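Local coordinates for 336aa long hypothetical dTDP-glucose 4,6-dehydratase (Pyrococcus horikoshii, PDB 2HUN) that probably acts as an NAD-dependent dTDP-glucose 4,6-dehydratase of the extended short-chain dehydrogenase family, binding the dinucleotide in its Rossmann fold, at the interface of chains A and B. Coordinates in Å, arbitrary orientation; residue numbers count along the deposited sequence, not the author numbering. Chains: chain A/B, 336aa long hypothetical dTDP-glucose 4,6-dehydratase.

The interface of chains A and B. Residues chain A 107, 111, 165, 169; chain B 91, 95, 150, 154.
A:Trp165, on helix 150-168, and B:Pro95, in the loop joining helices 88-93 and 96-116, meet across the two-fold interface with backbone torsions that are helical for the first and near-helical for the second. Extended short-chain dehydrogenases commonly dimerise through the helices equivalent to 96-116 and 150-168, so this pairing is plausibly the biological dimer. The six-membered part of the A:Trp165 indole does the touching: CB of B:Pro95 sits beyond its rim and out of its plane, 3.5 Å from CZ2. On the same side of that plane B:Pro150 lies against the ring face, its CA 4.0 Å from CZ3, so the indole bridges the B:Pro95 loop and the first turn of B helix 150-168. In that turn B:Thr154 OG1 bonds back to the B:Pro150 carbonyl O (2.9 Å), while its methyl CG2 points towards A:Trp165 CH2 at 4.2 Å. Within chain A, the indole NE1 donates to A:Glu111 OE1 at 2.7 Å, nearly straight (173° at H) and close to the ring plane, which helps to fix the indole's rotation. OE1 is met on its anti side, with the N-H some way out of the carboxylate plane. A:Glu111 CG, beside its backbone N, lies over one face of the A:Tyr107 ring towards the rim, and the bend at the next torsion turns the carboxylate to the indole N-H; the A:Tyr107 ring in turn has A:Trp165 CH2 at its edge. The carboxylate also faces B:Pro95, with OE2 3.7 Å from CG. From another direction the A:Tyr169 hydroxyl OH approaches CD of the same proline at 3.7 Å, its ring carried there by a CG anti to the carbonyl carbon (chi1 -55°). An alanine in place of A:Trp165 would probably leave B:Pro95 and B:Pro150 without their shared aromatic partner and A:Glu111 without the N-H that orients its carboxylate.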
# COMPACT_ATOMS: atom_id res chain seq x y z
N TYR A 107 2.68 9.41 -5.58
CA TYR A 107 3.59 8.89 -6.60
C TYR A 107 4.27 10.05 -7.33
O TYR A 107 5.49 10.07 -7.50
CB TYR A 107 2.81 8.04 -7.61
CG TYR A 107 3.56 7.73 -8.89
CD1 TYR A 107 4.54 6.73 -8.94
CD2 TYR A 107 3.29 8.44 -10.06
CE1 TYR A 107 5.23 6.45 -10.12
CE2 TYR A 107 3.97 8.16 -11.25
CZ TYR A 107 4.94 7.16 -11.27
OH TYR A 107 5.60 6.87 -12.45
N GLU A 111 8.16 11.03 -7.50
CA GLU A 111 8.89 11.11 -8.76
C GLU A 111 9.58 12.46 -8.90
O GLU A 111 10.75 12.52 -9.28
CB GLU A 111 7.95 10.88 -9.95
CG GLU A 111 7.70 9.40 -10.26
CD GLU A 111 8.97 8.66 -10.67
OE1 GLU A 111 9.71 8.18 -9.79
OE2 GLU A 111 9.23 8.58 -11.88
N TRP A 165 10.30 3.92 -2.85
CA TRP A 165 11.05 4.97 -3.53
C TRP A 165 12.22 5.45 -2.67
O TRP A 165 13.31 5.72 -3.18
CB TRP A 165 10.13 6.14 -3.87
CG TRP A 165 9.66 6.17 -5.30
CD1 TRP A 165 9.98 7.11 -6.25
CD2 TRP A 165 8.77 5.25 -5.94
NE1 TRP A 165 9.34 6.83 -7.43
CE2 TRP A 165 8.59 5.70 -7.27
CE3 TRP A 165 8.10 4.09 -5.52
CZ2 TRP A 165 7.76 5.03 -8.19
CZ3 TRP A 165 7.28 3.43 -6.43
CH2 TRP A 165 7.12 3.90 -7.75
N TYR A 169 15.83 5.11 -4.48
CA TYR A 169 16.59 6.31 -4.86
C TYR A 169 17.30 7.01 -3.71
O TYR A 169 17.69 8.18 -3.84
CB TYR A 169 15.64 7.27 -5.57
CG TYR A 169 14.94 6.63 -6.74
CD1 TYR A 169 15.63 6.33 -7.92
CD2 TYR A 169 13.59 6.27 -6.67
CE1 TYR A 169 15.00 5.70 -8.98
CE2 TYR A 169 12.95 5.64 -7.73
CZ TYR A 169 13.66 5.35 -8.89
OH TYR A 169 13.04 4.71 -9.94
N SER B 91 12.15 -1.76 -13.08
CA SER B 91 11.33 -0.93 -12.19
C SER B 91 12.11 0.27 -11.66
O SER B 91 11.54 1.34 -11.44
CB SER B 91 10.77 -1.77 -11.01
OG SER B 91 11.72 -1.93 -9.96
N PRO B 95 9.86 3.27 -13.30
CA PRO B 95 8.75 2.83 -12.45
C PRO B 95 7.34 3.08 -12.98
O PRO B 95 6.38 2.46 -12.52
CB PRO B 95 9.02 3.56 -11.14
CG PRO B 95 9.60 4.86 -11.62
CD PRO B 95 10.57 4.40 -12.68
N PRO B 150 10.78 -0.25 -6.87
CA PRO B 150 9.48 0.21 -7.37
C PRO B 150 8.60 -1.00 -7.65
O PRO B 150 7.37 -0.95 -7.46
CB PRO B 150 9.85 0.98 -8.63
CG PRO B 150 11.17 1.59 -8.24
CD PRO B 150 11.87 0.41 -7.61
N THR B 154 5.09 -1.22 -5.71
CA THR B 154 3.81 -1.17 -6.41
C THR B 154 3.06 -2.47 -6.18
O THR B 154 1.83 -2.48 -6.15
CB THR B 154 3.99 -0.89 -7.93
OG1 THR B 154 4.84 -1.88 -8.51
CG2 THR B 154 4.62 0.49 -8.15